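Long-range contacts in F420-reducing hydrogenase, subunit beta (Methanothermobacter marburgensis, PDB 4OMF), which probably passes electrons from hydrogen oxidation through its iron-sulfur cluster and FAD to coenzyme F420, as part of the F420-reducing hydrogenase: residues C[10-15]-C[217-222]; C[53-58]-C[153-158]; C[95-100]-C[120-125]. All blocks are in the same frame, centred on the assembly; numbering follows the deposited sequence. Where two conformers were deposited one is given.

Contact 1. Residues C[10-15]-C[217-222]; sequences VSARST and STVITR
An antiparallel strand pair in a buried part of the mixed sheet sets V10, S11 and A12 of strand 8-14 against V219, T218 and S217 of strand 217-221. Two hydrogen-bonded pairs, V10 with V219 and A12 with S217, lie on either side of the non-hydrogen-bonded pair S11-T218. In the first, V10 N gives to V219 O at 3.1 Å and V219 N answers to V10 O at 2.8 Å, almost straight at 176°. In the second, A12 N meets S217 O at 2.7 Å, and S217 N meets A12 O at 2.8 Å. S217 O also takes a CA-H...O contact from S11 CA, 3.2 Å away. The strand axes stand 118° apart, well short of antiparallel, so the pair is strongly twisted. In the mixed eight-stranded sheet, 217-221 runs between 205-208 and 8-14, which in turn borders 239-243. On the face carrying V10, A12, S217 and V219, the V10 CG2 methyl packs on V219 CB at 3.9 Å. V219 has CG1 anti to the backbone N (chi1 -179°), which sets CG2 beside that N and turns it diagonally to A12 CB, also 3.9 Å away. F230 of helix 224-235 packs on V10, A12 and V219, and I28 of helix 28-39 on A12 and V219. S11 and T218 point to the other face, where S11 OG bonds to S212 OG and T218 OG1 to V210 O and S212 OG. S217 OG accepts from G26 N, and this serine's side chain lies about 4 Å from the bound FAD.

Contact 2. Residues C[53-58]-C[153-158]; sequences EFWKPQ and VSMELV
F54 sets one face of its ring over the aliphatic part of E156, whose CG makes a CH-pi contact and comes to 3.6 Å from ring atom CE2. With CG anti to the backbone N, E156 lays CG over the face and CB nearer the rim, the two side chains passing at a slant. W55 follows at the third position of a type II turn from E53 to K56, closed by K56 N to E53 O at 3.1 Å. Its indole NH bonds to V158 O, with NE1 to O 2.9 Å and a bent N-H...O angle of 140°. The oxygen lies close to the indole plane, yet NE1 stands 41° above the plane of the V158 carbonyl, off its lone pairs. V158 CG1 covers one indole face toward its rim, 3.7 Å from W55 CE2. M155 bends at chi2 (-58°) and again at chi3, which curls CE round to W55 CB at 3.7 Å. Behind the 153-158 loop lies helix 140-150: M155 and V158 rest on I147, and Y140 OH bonds to F54 O. The turn itself leads into 56-62, an outermost strand of the central sheet within this chain, with W55 also against K75.

Contact 3. Residues C[95-100]-C[120-125]; sequences EKLGTV and RFLADK
K125 turns CG anti to its carbonyl carbon (chi1 -71°), which puts CB and CG against E95 O, CG at 3.4 Å; the chain then runs extended past the E95 side chain. In L97, chi1 of -174° with chi2 near +60° brings CD2 toward L122 CD1, a loose contact at 4.4 Å. The two segments close a beta-alpha-beta crossover: strand 97-101 leads through helix 103-114 to the parallel strand 126-132 beside it, and the contact lies where both strands begin. Here L97 N gives a hydrogen bond to K125 O at 2.7 Å, and the pairing continues from L97 to K127. Helix 85-89 covers this end, with L85 and A88 against L97 and V89 against L122 and K125. At its far end strand 97-101 reaches the flavin, where V100 touches FAD. E95 OE1 forms a salt bridge with a basic side chain of another protein chain. The lysine ammonium group is tied back to its own loop, NZ to F121 O at 2.9 Å. NZ and the E95 carboxylate do not meet directly; one water joins them, accepting from K125 NZ at 3.2 Å and donating to E95 OE2 at 2.6 Å.

All three contacts reach the same mixed sheet, yet none touches another. Contact 1 is the buried one: both partners are neighbouring strands, held by paired backbone bonds, with an apolar face that also carries the S217 hydroxyl near FAD. Contacts 2 and 3 are partly buried: contact 2 joins the turn ahead of strand 56-62 to a loop, contact 3 the start of strand 97-101 to a loop. Contact 2 works mainly through side chains, aromatic rings against aliphatic groups with one indole bond, while contact 3 combines a backbone bond with a lysine and a water-mediated link. Along the chain they are nested, contact 3 inside contact 2 and contact 2 inside contact 1. Contacts 1 and 3 also both include a residue that touches FAD.

Contact 1. Residues C[10-15]-C[217-222]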
loop_
_atom_site.group_PDB
_atom_site.type_symbol
_atom_site.label_atom_id
_atom_site.label_comp_id
_atom_site.label_asym_id
_atom_site.label_seq_id
_atom_site.Cartn_x
_atom_site.Cartn_y
_atom_site.Cartn_z
ATOM N N VAL C 10 35.922 7.418 -32.720
ATOM C CA VAL C 10 35.874 7.950 -34.074
ATOM C C VAL C 10 34.740 8.966 -34.198
ATOM O O VAL C 10 33.849 9.033 -33.338
ATOM C CB VAL C 10 35.654 6.835 -35.131
ATOM C CG1 VAL C 10 36.847 5.854 -35.142
ATOM C CG2 VAL C 10 34.310 6.093 -34.903
ATOM N N SER C 11 34.775 9.738 -35.279
ATOM C CA SER C 11 33.621 10.533 -35.689
ATOM C C SER C 11 32.895 9.757 -36.792
ATOM O O SER C 11 33.551 9.238 -37.701
ATOM C CB SER C 11 34.056 11.921 -36.193
ATOM O OG SER C 11 32.947 12.812 -36.205
ATOM N N ALA C 12 31.566 9.649 -36.712
ATOM C CA ALA C 12 30.853 8.822 -37.687
ATOM C C ALA C 12 29.474 9.345 -38.049
ATOM O O ALA C 12 28.847 10.122 -37.309
ATOM C CB ALA C 12 30.741 7.357 -37.185
ATOM N N ARG C 13 29.009 8.897 -39.210
ATOM C CA ARG C 13 27.707 9.292 -39.740
ATOM C C ARG C 13 27.118 8.136 -40.546
ATOM O O ARG C 13 27.830 7.460 -41.289
ATOM C CB ARG C 13 27.853 10.553 -40.604
ATOM C CG ARG C 13 26.603 11.036 -41.326
ATOM C CD ARG C 13 26.848 12.436 -41.885
ATOM N NE ARG C 13 25.779 12.939 -42.749
ATOM C CZ ARG C 13 24.625 13.450 -42.321
ATOM N NH1 ARG C 13 24.348 13.513 -41.025
ATOM N NH2 ARG C 13 23.740 13.887 -43.205
ATOM N N SER C 14 25.819 7.892 -40.386
ATOM C CA SER C 14 25.139 6.876 -41.185
ATOM C C SER C 14 25.244 7.235 -42.667
ATOM O O SER C 14 25.260 8.416 -42.995
ATOM C CB SER C 14 23.675 6.778 -40.778
ATOM O OG SER C 14 22.950 6.052 -41.750
ATOM N N THR C 15 25.327 6.232 -43.548
ATOM C CA THR C 15 25.336 6.476 -44.991
ATOM C C THR C 15 23.951 6.342 -45.604
ATOM O O THR C 15 23.773 6.521 -46.819
ATOM C CB THR C 15 26.273 5.496 -45.743
ATOM O OG1 THR C 15 25.906 4.150 -45.424
ATOM C CG2 THR C 15 27.743 5.733 -45.366
ATOM N N SER C 217 28.620 12.132 -35.373
ATOM C CA SER C 217 28.605 11.670 -33.976
ATOM C C SER C 217 29.976 11.207 -33.519
ATOM O O SER C 217 30.731 10.643 -34.308
ATOM C CB SER C 217 27.637 10.507 -33.784
ATOM O OG SER C 217 26.297 10.892 -33.979
ATOM N N THR C 218 30.263 11.397 -32.234
ATOM C CA THR C 218 31.467 10.852 -31.616
ATOM C C THR C 218 31.130 9.484 -31.032
ATOM O O THR C 218 30.262 9.365 -30.159
ATOM C CB THR C 218 32.005 11.789 -30.532
ATOM O OG1 THR C 218 32.235 13.089 -31.101
ATOM C CG2 THR C 218 33.289 11.243 -29.938
ATOM N N VAL C 219 31.795 8.453 -31.554
ATOM C CA VAL C 219 31.445 7.059 -31.264
ATOM C C VAL C 219 32.570 6.359 -30.513
ATOM O O VAL C 219 33.673 6.207 -31.030
ATOM C CB VAL C 219 31.165 6.267 -32.564
ATOM C CG1 VAL C 219 30.782 4.822 -32.251
ATOM C CG2 VAL C 219 30.073 6.942 -33.377
ATOM N N ILE C 220 32.265 5.923 -29.303
ATOM C CA ILE C 220 33.241 5.278 -28.432
ATOM C C ILE C 220 32.902 3.794 -28.332
ATOM O O ILE C 220 31.860 3.452 -27.774
ATOM C CB ILE C 220 33.203 5.904 -27.028
ATOM C CG1 ILE C 220 33.577 7.389 -27.080
ATOM C CG2 ILE C 220 34.140 5.154 -26.092
ATOM C CD1 ILE C 220 33.253 8.126 -25.785
ATOM N N THR C 221 33.738 2.914 -28.888
ATOM C CA THR C 221 33.485 1.479 -28.725
ATOM C C THR C 221 34.184 1.008 -27.455
ATOM O O THR C 221 35.271 1.477 -27.137
ATOM C CB THR C 221 33.959 0.633 -29.941
ATOM O OG1 THR C 221 35.323 0.917 -30.223
ATOM C CG2 THR C 221 33.130 0.959 -31.176
ATOM N N ARG C 222 33.555 0.095 -26.718
ATOM C CA ARG C 222 34.058 -0.277 -25.404
ATOM C C ARG C 222 34.224 -1.787 -25.206
ATOM O O ARG C 222 35.322 -2.257 -24.889
ATOM C CB ARG C 222 33.134 0.285 -24.303
ATOM C CG ARG C 222 32.878 1.795 -24.375
ATOM C CD ARG C 222 32.106 2.306 -23.140
ATOM N NE ARG C 222 31.863 3.754 -23.203
ATOM C CZ ARG C 222 32.722 4.678 -22.782
ATOM N NH1 ARG C 222 33.902 4.328 -22.257
ATOM N NH2 ARG C 222 32.403 5.966 -22.884
#

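Contact 2. Residues C[53-58]-C[153-158]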
loop_
_atom_site.group_PDB
_atom_site.type_symbol
_atom_site.label_atom_id
_atom_site.label_comp_id
_atom_site.label_asym_id
_atom_site.label_seq_id
_atom_site.Cartn_x
_atom_site.Cartn_y
_atom_site.Cartn_z
ATOM N N GLU C 53 1.581 12.493 -26.068
ATOM C CA GLU C 53 1.744 13.944 -26.196
ATOM C C GLU C 53 2.961 14.239 -27.074
ATOM O O GLU C 53 3.883 13.428 -27.141
ATOM C CB GLU C 53 1.902 14.604 -24.817
ATOM C CG GLU C 53 0.804 14.256 -23.818
ATOM C CD GLU C 53 -0.537 14.852 -24.188
ATOM O OE1 GLU C 53 -0.556 15.879 -24.906
ATOM O OE2 GLU C 53 -1.574 14.292 -23.772
ATOM N N PHE C 54 2.957 15.384 -27.760
ATOM C CA PHE C 54 4.112 15.767 -28.576
ATOM C C PHE C 54 5.375 15.833 -27.714
ATOM O O PHE C 54 5.353 16.454 -26.651
ATOM C CB PHE C 54 3.874 17.125 -29.248
ATOM C CG PHE C 54 2.789 17.099 -30.285
ATOM C CD1 PHE C 54 3.007 16.494 -31.509
ATOM C CD2 PHE C 54 1.556 17.677 -30.036
ATOM C CE1 PHE C 54 2.008 16.466 -32.474
ATOM C CE2 PHE C 54 0.548 17.648 -31.004
ATOM C CZ PHE C 54 0.781 17.041 -32.215
ATOM N N TRP C 55 6.454 15.204 -28.188
ATOM C CA TRP C 55 7.766 15.187 -27.525
ATOM C C TRP C 55 7.719 14.557 -26.133
ATOM O O TRP C 55 8.535 14.872 -25.268
ATOM C CB TRP C 55 8.349 16.608 -27.451
ATOM C CG TRP C 55 8.536 17.136 -28.810
ATOM C CD1 TRP C 55 7.716 18.003 -29.482
ATOM C CD2 TRP C 55 9.548 16.741 -29.732
ATOM N NE1 TRP C 55 8.188 18.202 -30.759
ATOM C CE2 TRP C 55 9.310 17.435 -30.939
ATOM C CE3 TRP C 55 10.646 15.875 -29.652
ATOM C CZ2 TRP C 55 10.131 17.292 -32.063
ATOM C CZ3 TRP C 55 11.464 15.738 -30.769
ATOM C CH2 TRP C 55 11.193 16.438 -31.960
ATOM N N LYS C 56 6.761 13.661 -25.929
ATOM C CA LYS C 56 6.660 12.925 -24.671
ATOM C C LYS C 56 6.689 11.440 -25.025
ATOM O O LYS C 56 5.640 10.814 -25.165
ATOM C CB LYS C 56 5.366 13.301 -23.924
ATOM C CG LYS C 56 5.385 12.981 -22.434
ATOM C CD LYS C 56 4.183 13.628 -21.757
ATOM C CE LYS C 56 4.258 13.517 -20.243
ATOM N NZ LYS C 56 3.896 12.141 -19.776
ATOM N N PRO C 57 7.888 10.876 -25.175
ATOM C CA PRO C 57 8.002 9.537 -25.762
ATOM C C PRO C 57 7.561 8.438 -24.806
ATOM O O PRO C 57 7.400 8.664 -23.612
ATOM C CB PRO C 57 9.496 9.413 -26.074
ATOM C CG PRO C 57 10.162 10.307 -25.040
ATOM C CD PRO C 57 9.196 11.475 -24.858
ATOM N N GLN C 58 7.355 7.249 -25.354
ATOM C CA GLN C 58 7.100 6.059 -24.544
ATOM C C GLN C 58 8.025 4.934 -25.009
ATOM O O GLN C 58 8.185 4.707 -26.223
ATOM C CB GLN C 58 5.627 5.639 -24.638
ATOM C CG GLN C 58 4.668 6.618 -23.945
ATOM C CD GLN C 58 4.709 6.516 -22.413
ATOM O OE1 GLN C 58 5.116 5.487 -21.849
ATOM N NE2 GLN C 58 4.285 7.584 -21.736
ATOM N N VAL C 153 6.168 29.461 -28.419
ATOM C CA VAL C 153 5.476 28.625 -29.401
ATOM C C VAL C 153 4.724 27.533 -28.638
ATOM O O VAL C 153 4.161 27.814 -27.579
ATOM C CB VAL C 153 6.450 28.048 -30.468
ATOM C CG1 VAL C 153 6.956 29.198 -31.348
ATOM C CG2 VAL C 153 7.631 27.324 -29.818
ATOM N N SER C 154 4.681 26.317 -29.165
ATOM C CA SER C 154 4.028 25.204 -28.463
ATOM C C SER C 154 4.727 23.906 -28.817
ATOM O O SER C 154 5.547 23.866 -29.727
ATOM C CB SER C 154 2.554 25.115 -28.818
ATOM O OG SER C 154 2.378 24.655 -30.155
ATOM N N MET C 155 4.391 22.839 -28.106
ATOM C CA MET C 155 5.083 21.575 -28.304
ATOM C C MET C 155 4.820 21.077 -29.736
ATOM O O MET C 155 5.702 20.503 -30.383
ATOM C CB MET C 155 4.642 20.552 -27.242
ATOM C CG MET C 155 4.937 21.013 -25.803
ATOM S SD MET C 155 6.692 21.366 -25.493
ATOM C CE MET C 155 7.415 19.756 -25.754
ATOM N N GLU C 156 3.622 21.343 -30.241
ATOM C CA GLU C 156 3.229 20.870 -31.554
ATOM C C GLU C 156 3.990 21.583 -32.677
ATOM O O GLU C 156 4.162 21.022 -33.756
ATOM C CB GLU C 156 1.709 21.043 -31.723
ATOM C CG GLU C 156 1.122 20.584 -33.047
ATOM C CD GLU C 156 -0.357 20.946 -33.184
ATOM O OE1 GLU C 156 -0.769 22.013 -32.665
ATOM O OE2 GLU C 156 -1.103 20.159 -33.808
ATOM N N LEU C 157 4.431 22.823 -32.435
ATOM C CA LEU C 157 5.203 23.573 -33.437
ATOM C C LEU C 157 6.674 23.156 -33.506
ATOM O O LEU C 157 7.376 23.548 -34.434
ATOM C CB LEU C 157 5.126 25.082 -33.163
ATOM C CG LEU C 157 4.011 25.857 -33.883
ATOM C CD1 LEU C 157 2.655 25.344 -33.462
ATOM C CD2 LEU C 157 4.131 27.338 -33.585
ATOM N N VAL C 158 7.147 22.379 -32.529
ATOM C CA VAL C 158 8.562 21.948 -32.511
ATOM C C VAL C 158 8.806 20.751 -33.441
ATOM O O VAL C 158 8.216 19.680 -33.251
ATOM C CB VAL C 158 9.011 21.596 -31.074
ATOM C CG1 VAL C 158 10.409 20.990 -31.071
ATOM C CG2 VAL C 158 8.951 22.863 -30.187
#

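Contact 3. Residues C[95-100]-C[120-125]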
loop_
_atom_site.group_PDB
_atom_site.type_symbol
_atom_site.label_atom_id
_atom_site.label_comp_id
_atom_site.label_asym_id
_atom_site.label_seq_id
_atom_site.Cartn_x
_atom_site.Cartn_y
_atom_site.Cartn_z
ATOM N N GLU C 95 15.086 -13.360 -27.916
ATOM C CA GLU C 95 16.191 -13.968 -27.171
ATOM C C GLU C 95 17.517 -13.252 -27.409
ATOM O O GLU C 95 18.517 -13.542 -26.739
ATOM C CB GLU C 95 16.323 -15.452 -27.522
ATOM C CG GLU C 95 15.183 -16.247 -26.865
ATOM C CD GLU C 95 15.197 -17.735 -27.203
ATOM O OE1 GLU C 95 15.815 -18.127 -28.222
ATOM O OE2 GLU C 95 14.555 -18.502 -26.444
ATOM N N LYS C 96 17.505 -12.322 -28.356
ATOM C CA LYS C 96 18.664 -11.469 -28.675
ATOM C C LYS C 96 18.216 -10.016 -28.711
ATOM O O LYS C 96 17.642 -9.564 -29.697
ATOM C CB LYS C 96 19.277 -11.846 -30.022
ATOM C CG LYS C 96 19.952 -13.228 -30.084
ATOM C CD LYS C 96 20.079 -13.685 -31.561
ATOM C CE LYS C 96 21.215 -14.667 -31.767
ATOM N NZ LYS C 96 21.101 -15.827 -30.839
ATOM N N LEU C 97 18.474 -9.291 -27.632
ATOM C CA LEU C 97 17.862 -7.993 -27.452
ATOM C C LEU C 97 18.859 -6.845 -27.584
ATOM O O LEU C 97 19.987 -6.925 -27.082
ATOM C CB LEU C 97 17.188 -7.934 -26.073
ATOM C CG LEU C 97 16.364 -6.681 -25.745
ATOM C CD1 LEU C 97 15.266 -6.496 -26.775
ATOM C CD2 LEU C 97 15.779 -6.790 -24.335
ATOM N N GLY C 98 18.424 -5.764 -28.221
ATOM C CA GLY C 98 19.183 -4.524 -28.233
ATOM C C GLY C 98 18.456 -3.441 -27.448
ATOM O O GLY C 98 17.252 -3.548 -27.190
ATOM N N THR C 99 19.173 -2.385 -27.055
ATOM C CA THR C 99 18.467 -1.237 -26.498
ATOM C C THR C 99 19.335 -0.002 -26.588
ATOM O O THR C 99 20.546 -0.096 -26.798
ATOM C CB THR C 99 18.047 -1.465 -25.014
ATOM O OG1 THR C 99 17.161 -0.408 -24.608
ATOM C CG2 THR C 99 19.273 -1.501 -24.104
ATOM N N VAL C 100 18.706 1.153 -26.449
ATOM C CA VAL C 100 19.436 2.399 -26.325
ATOM C C VAL C 100 19.155 2.935 -24.928
ATOM O O VAL C 100 18.029 2.788 -24.417
ATOM C CB VAL C 100 19.021 3.417 -27.415
ATOM C CG1 VAL C 100 17.517 3.617 -27.416
ATOM C CG2 VAL C 100 19.783 4.759 -27.244
ATOM N N ARG C 120 14.569 -13.068 -13.917
ATOM C CA ARG C 120 14.753 -14.404 -14.476
ATOM C C ARG C 120 14.931 -14.377 -15.996
ATOM O O ARG C 120 14.096 -13.825 -16.669
ATOM C CB ARG C 120 13.523 -15.259 -14.105
ATOM C CG ARG C 120 13.387 -16.620 -14.775
ATOM C CD ARG C 120 11.996 -17.185 -14.408
ATOM N NE ARG C 120 11.630 -18.320 -15.264
ATOM C CZ ARG C 120 11.639 -19.599 -14.895
ATOM N NH1 ARG C 120 11.958 -19.953 -13.654
ATOM N NH2 ARG C 120 11.298 -20.532 -15.779
ATOM N N PHE C 121 16.014 -14.974 -16.506
ATOM C CA PHE C 121 16.240 -15.176 -17.946
ATOM C C PHE C 121 16.067 -13.899 -18.783
ATOM O O PHE C 121 15.312 -13.868 -19.776
ATOM C CB PHE C 121 15.308 -16.275 -18.477
ATOM C CG PHE C 121 15.473 -17.617 -17.783
ATOM C CD1 PHE C 121 16.678 -17.974 -17.194
ATOM C CD2 PHE C 121 14.423 -18.516 -17.731
ATOM C CE1 PHE C 121 16.835 -19.213 -16.562
ATOM C CE2 PHE C 121 14.581 -19.770 -17.098
ATOM C CZ PHE C 121 15.791 -20.103 -16.520
ATOM N N LEU C 122 16.767 -12.850 -18.367
ATOM C CA LEU C 122 16.887 -11.635 -19.167
ATOM C C LEU C 122 18.349 -11.266 -19.403
ATOM O O LEU C 122 18.724 -10.920 -20.518
ATOM C CB LEU C 122 16.147 -10.472 -18.505
ATOM C CG LEU C 122 16.487 -9.096 -19.108
ATOM C CD1 LEU C 122 16.103 -9.057 -20.608
ATOM C CD2 LEU C 122 15.757 -8.026 -18.359
ATOM N N ALA C 123 19.180 -11.384 -18.365
ATOM C CA ALA C 123 20.532 -10.808 -18.398
ATOM C C ALA C 123 21.358 -11.228 -19.619
ATOM O O ALA C 123 21.979 -10.394 -20.275
ATOM C CB ALA C 123 21.268 -11.165 -17.132
ATOM N N ASP C 124 21.343 -12.514 -19.951
ATOM C CA ASP C 124 22.182 -12.986 -21.039
ATOM C C ASP C 124 21.572 -12.725 -22.421
ATOM O O ASP C 124 22.221 -12.943 -23.441
ATOM C CB ASP C 124 22.468 -14.478 -20.856
ATOM C CG ASP C 124 23.203 -14.761 -19.561
ATOM O OD1 ASP C 124 24.156 -14.008 -19.249
ATOM O OD2 ASP C 124 22.820 -15.711 -18.842
ATOM N N LYS C 125 20.335 -12.247 -22.451
ATOM C CA LYS C 125 19.678 -11.960 -23.727
ATOM C C LYS C 125 20.013 -10.595 -24.295
ATOM O O LYS C 125 19.727 -10.327 -25.460
ATOM C CB LYS C 125 18.159 -12.103 -23.561
ATOM C CG LYS C 125 17.788 -13.578 -23.398
ATOM C CD LYS C 125 16.359 -13.786 -22.960
ATOM C CE LYS C 125 16.106 -15.266 -22.604
ATOM N NZ LYS C 125 14.689 -15.434 -22.153
HETATM O O HOH W 1 13.446 -17.543 -24.276
#